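Local coordinates for protein transcriptional regulator, LacI family (Arthrobacter sp., PDB 4RKQ) that probably regulates transcription as a member of the LacI family, sensing a sugar-like effector between the two lobes of its periplasmic-binding-protein-like domain, at residues P147-G152 and L196-L201; G157-D160 and S165-L168. All coordinates share one frame; numbering follows the deposited sequence.

Contact 1: residues P147-G152 and L196-L201; sequences PCTVRG and LAFNDL. With EDO (1,2-ethanediol), chain F.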
loop_
_atom_site.group_PDB
_atom_site.type_symbol
_atom_site.label_atom_id
_atom_site.label_comp_id
_atom_site.label_asym_id
_atom_site.label_seq_id
_atom_site.Cartn_x
_atom_site.Cartn_y
_atom_site.Cartn_z
ATOM N N PRO A 147 21.311 -18.898 -2.327
ATOM C CA PRO A 147 20.785 -17.626 -1.799
ATOM C C PRO A 147 21.451 -16.439 -2.470
ATOM O O PRO A 147 22.682 -16.385 -2.490
ATOM C CB PRO A 147 21.148 -17.654 -0.302
ATOM C CG PRO A 147 21.706 -19.001 -0.031
ATOM C CD PRO A 147 22.137 -19.602 -1.333
ATOM N N CYS A 148 20.644 -15.511 -2.996
ATOM C CA CYS A 148 21.153 -14.332 -3.717
ATOM C C CYS A 148 21.068 -12.971 -2.999
ATOM O O CYS A 148 21.811 -12.076 -3.357
ATOM C CB CYS A 148 20.480 -14.215 -5.075
ATOM S SG CYS A 148 18.695 -14.506 -5.096
ATOM N N THR A 149 20.184 -12.802 -2.016
ATOM C CA THR A 149 20.070 -11.522 -1.329
ATOM C C THR A 149 20.917 -11.481 -0.078
ATOM O O THR A 149 21.279 -12.481 0.476
ATOM C CB THR A 149 18.618 -11.166 -0.979
ATOM O OG1 THR A 149 18.081 -12.094 -0.024
ATOM C CG2 THR A 149 17.782 -11.159 -2.228
ATOM N N VAL A 150 21.222 -10.288 0.394
ATOM C CA VAL A 150 21.988 -10.169 1.613
ATOM C C VAL A 150 21.260 -10.820 2.776
ATOM O O VAL A 150 21.853 -11.521 3.593
ATOM C CB VAL A 150 22.245 -8.684 1.930
ATOM C CG1 VAL A 150 22.894 -8.525 3.295
ATOM C CG2 VAL A 150 23.101 -8.077 0.806
ATOM N N ARG A 151 19.957 -10.587 2.859
ATOM C CA ARG A 151 19.210 -11.083 4.004
ATOM C C ARG A 151 19.127 -12.581 3.899
ATOM O O ARG A 151 19.280 -13.260 4.904
ATOM C CB ARG A 151 17.826 -10.423 4.145
ATOM C CG ARG A 151 16.791 -10.787 3.096
ATOM C CD ARG A 151 15.495 -10.010 3.345
ATOM N NE ARG A 151 15.645 -8.605 2.972
ATOM C CZ ARG A 151 14.638 -7.741 2.854
ATOM N NH1 ARG A 151 13.377 -8.120 3.083
ATOM N NH2 ARG A 151 14.890 -6.497 2.495
ATOM N N GLY A 152 18.941 -13.071 2.676
ATOM C CA GLY A 152 18.847 -14.505 2.396
ATOM C C GLY A 152 20.144 -15.232 2.718
ATOM O O GLY A 152 20.109 -16.316 3.284
ATOM N N LEU A 196 10.489 -19.323 6.669
ATOM C CA LEU A 196 10.938 -17.926 6.785
ATOM C C LEU A 196 10.828 -17.309 5.392
ATOM O O LEU A 196 11.328 -17.884 4.431
ATOM C CB LEU A 196 12.397 -17.823 7.250
ATOM C CG LEU A 196 12.722 -18.379 8.639
ATOM C CD1 LEU A 196 14.226 -18.339 8.863
ATOM C CD2 LEU A 196 12.014 -17.622 9.743
ATOM N N ALA A 197 10.154 -16.165 5.274
ATOM C CA ALA A 197 9.997 -15.548 3.982
ATOM C C ALA A 197 10.801 -14.272 3.917
ATOM O O ALA A 197 10.945 -13.562 4.895
ATOM C CB ALA A 197 8.535 -15.268 3.709
ATOM N N PHE A 198 11.305 -14.010 2.725
ATOM C CA PHE A 198 12.058 -12.810 2.401
ATOM C C PHE A 198 11.384 -11.545 2.938
ATOM O O PHE A 198 12.039 -10.677 3.480
ATOM C CB PHE A 198 12.221 -12.744 0.862
ATOM C CG PHE A 198 12.889 -11.514 0.394
ATOM C CD1 PHE A 198 14.271 -11.421 0.386
ATOM C CD2 PHE A 198 12.136 -10.412 -0.012
ATOM C CE1 PHE A 198 14.900 -10.246 -0.023
ATOM C CE2 PHE A 198 12.769 -9.233 -0.423
ATOM C CZ PHE A 198 14.146 -9.150 -0.433
ATOM N N ASN A 199 10.073 -11.431 2.741
ATOM C CA ASN A 199 9.341 -10.373 3.334
ATOM C C ASN A 199 7.892 -10.751 3.565
ATOM O O ASN A 199 7.441 -11.847 3.150
ATOM C CB ASN A 199 9.436 -9.077 2.469
ATOM C CG ASN A 199 8.876 -9.244 1.069
ATOM O OD1 ASN A 199 8.165 -10.194 0.764
ATOM N ND2 ASN A 199 9.197 -8.288 0.205
ATOM N N ASP A 200 7.169 -9.825 4.190
ATOM C CA ASP A 200 5.721 -10.001 4.495
ATOM C C ASP A 200 4.812 -10.232 3.296
ATOM O O ASP A 200 3.896 -11.034 3.377
ATOM C CB ASP A 200 5.164 -8.827 5.291
ATOM C CG ASP A 200 5.687 -8.751 6.737
ATOM O OD1 ASP A 200 6.373 -9.683 7.167
ATOM O OD2 ASP A 200 5.378 -7.732 7.429
ATOM N N LEU A 201 5.030 -9.520 2.194
ATOM C CA LEU A 201 4.229 -9.730 1.009
ATOM C C LEU A 201 4.364 -11.186 0.522
ATOM O O LEU A 201 3.358 -11.859 0.227
ATOM C CB LEU A 201 4.689 -8.787 -0.091
ATOM C CG LEU A 201 3.943 -8.939 -1.398
ATOM C CD1 LEU A 201 2.480 -8.673 -1.182
ATOM C CD2 LEU A 201 4.540 -8.043 -2.489
HETATM C C1 EDO F . 11.072 -4.951 0.846
HETATM O O1 EDO F . 9.817 -5.516 1.269
HETATM C C2 EDO F . 11.816 -4.332 2.008
HETATM O O2 EDO F . 12.157 -5.424 2.872
#
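T149 and R151, at the start of helix 150-161, meet F198 where strand 194-197 ends and the chain turns through F198 and N199 into helix 200-212. T149 and N199 are both N-caps: T149 OG1 accepts from G152 N (3.0 Å) while also bonded to E135, and N199 OD1 takes M202 N. Long and flat at its end, R151 can both stack and donate. Its guanidinium lies over one face of the F198 ring, planes 8° apart and R151 CZ 4.0 Å from the F198 centroid, a cation-pi stack. A bend at chi3 (74°) turns the planar group over the ring, with R151 CD 3.4 Å from F198 CE1. From there R151 NH1 donates to F198 O (2.9 Å), arriving from above the carbonyl plane. T149 OG1 sits at the ring's edge, 3.7 Å from F198 CE1. Ethanediol, probably from the crystallisation liquor, is gripped through O2 by NH1 and NH2 of R151, and through O1 by N199 ND2 (3.0 Å); D227 and N27 bind it too. Stack and carbonyl bond together fix the guanidinium's rotation, leaving N-H groups directed at a diol, consistent with a pocket for a sugar hydroxyl in this family.

Contact 2: residues G157-D160 and S165-L168; sequences GRLD and SWSL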
loop_
_atom_site.group_PDB
_atom_site.type_symbol
_atom_site.label_atom_id
_atom_site.label_comp_id
_atom_site.label_asym_id
_atom_site.label_seq_id
_atom_site.Cartn_x
_atom_site.Cartn_y
_atom_site.Cartn_z
ATOM N N GLY A 157 23.326 -18.792 6.131
ATOM C CA GLY A 157 24.434 -18.800 7.055
ATOM C C GLY A 157 24.061 -19.275 8.440
ATOM O O GLY A 157 24.737 -20.132 8.988
ATOM N N ARG A 158 22.986 -18.734 9.013
ATOM C CA ARG A 158 22.613 -19.107 10.352
ATOM C C ARG A 158 22.162 -20.563 10.422
ATOM O O ARG A 158 22.523 -21.296 11.352
ATOM C CB ARG A 158 21.537 -18.183 10.907
ATOM C CG ARG A 158 21.093 -18.474 12.327
ATOM C CD ARG A 158 22.258 -18.430 13.288
ATOM N NE ARG A 158 21.819 -18.491 14.683
ATOM C CZ ARG A 158 22.630 -18.458 15.737
ATOM N NH1 ARG A 158 23.940 -18.375 15.565
ATOM N NH2 ARG A 158 22.129 -18.509 16.966
ATOM N N LEU A 159 21.342 -20.975 9.462
ATOM C CA LEU A 159 20.857 -22.339 9.457
ATOM C C LEU A 159 22.013 -23.339 9.195
ATOM O O LEU A 159 22.022 -24.412 9.781
ATOM C CB LEU A 159 19.770 -22.515 8.409
ATOM C CG LEU A 159 18.417 -21.862 8.713
ATOM C CD1 LEU A 159 17.570 -21.815 7.456
ATOM C CD2 LEU A 159 17.681 -22.601 9.818
ATOM N N ASP A 160 22.938 -23.012 8.291
ATOM C CA ASP A 160 24.127 -23.848 8.063
ATOM C C ASP A 160 24.970 -23.943 9.357
ATOM O O ASP A 160 25.355 -25.021 9.797
ATOM C CB ASP A 160 24.958 -23.297 6.905
ATOM C CG ASP A 160 24.392 -23.651 5.543
ATOM O OD1 ASP A 160 23.538 -24.560 5.448
ATOM O OD2 ASP A 160 24.815 -23.030 4.542
ATOM N N SER A 165 18.711 -28.933 8.965
ATOM C CA SER A 165 18.359 -29.523 7.696
ATOM C C SER A 165 17.284 -28.594 7.178
ATOM O O SER A 165 16.192 -28.482 7.771
ATOM C CB SER A 165 17.820 -30.938 7.895
ATOM O OG SER A 165 17.504 -31.531 6.656
ATOM N N TRP A 166 17.611 -27.874 6.112
ATOM C CA TRP A 166 16.719 -26.799 5.632
ATOM C C TRP A 166 16.711 -26.781 4.126
ATOM O O TRP A 166 17.605 -27.322 3.523
ATOM C CB TRP A 166 17.156 -25.440 6.206
ATOM C CG TRP A 166 18.458 -24.931 5.661
ATOM C CD1 TRP A 166 19.711 -25.306 6.034
ATOM C CD2 TRP A 166 18.615 -23.941 4.650
ATOM N NE1 TRP A 166 20.648 -24.622 5.307
ATOM C CE2 TRP A 166 19.996 -23.771 4.448
ATOM C CE3 TRP A 166 17.715 -23.181 3.889
ATOM C CZ2 TRP A 166 20.508 -22.869 3.523
ATOM C CZ3 TRP A 166 18.235 -22.280 2.961
ATOM C CH2 TRP A 166 19.619 -22.139 2.784
ATOM N N SER A 167 15.699 -26.158 3.509
ATOM C CA SER A 167 15.642 -26.054 2.067
ATOM C C SER A 167 15.484 -24.608 1.634
ATOM O O SER A 167 14.903 -23.826 2.347
ATOM C CB SER A 167 14.458 -26.805 1.512
ATOM O OG SER A 167 14.452 -28.123 1.968
ATOM N N LEU A 168 15.966 -24.299 0.440
ATOM C CA LEU A 168 15.791 -23.001 -0.190
ATOM C C LEU A 168 14.762 -23.046 -1.317
ATOM O O LEU A 168 14.834 -23.886 -2.210
ATOM C CB LEU A 168 17.113 -22.526 -0.761
ATOM C CG LEU A 168 17.108 -21.144 -1.430
ATOM C CD1 LEU A 168 16.892 -20.047 -0.399
ATOM C CD2 LEU A 168 18.446 -20.941 -2.160
#
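The apolar part of this contact is L159 of helix 150-161 laid on one face of the W166 indole, in strand 166-171. Two parts of the leucine touch the ring: L159 CB stands 3.8 Å from the centroid of the W166 five-membered ring, a CH-pi contact, while L159 CD1 lies further across, 3.7 Å from W166 CD2 where the two rings fuse. L159 CA and W166 CA are the nearest such pair of the two segments, 7.2 Å apart. W166 CG sits between its own backbone N and carbonyl carbon (chi1 69°), which lays the indole face against L159. Leucine suits the inner side of the helix, where it also packs on V120 and I131.

The polar part is a single hydrogen bond at the indole's edge. W166 NE1 donates to D160 OD1 over 2.9 Å, nearly straight at 169°, and the oxygen lies in the ring plane. The carboxylate is turned 56° from that plane, and NE1 meets OD1 from above the carboxylate plane. Aspartate follows the leucine, and its short side chain brings OD1 to NE1 while its position stays exposed.

A face packed by leucine and an edge tied by aspartate restrain the indole's orientation. The negative carboxylate probably polarises the N-H and so strengthens the hydrogen bond; together, packing and bond tie helix 150-161 to strand 166-171 of its beta-alpha-beta unit.

Both contacts use helix 150-161 and reach the same sheet, but at different places along the helix. Contact 1 joins its first turn to the loop after strand 194-197, about 9 Å between contact centre and chain centre; contact 2 lies about 21 Å out, where a later part of the helix meets strand 166-171, one of the two outermost strands within the chain. Both are partly buried, and each sets an aromatic ring between an apolar or cationic face and a polar edge. Nearer the middle of the chain, the face partner is a charged guanidinium that also hydrogen-bonds the bound ethanediol; further out it is a plain leucine, and an exposed carboxylate supplies the polar bond. The two touch where P147 N meets L168 CD2 at 3.5 Å.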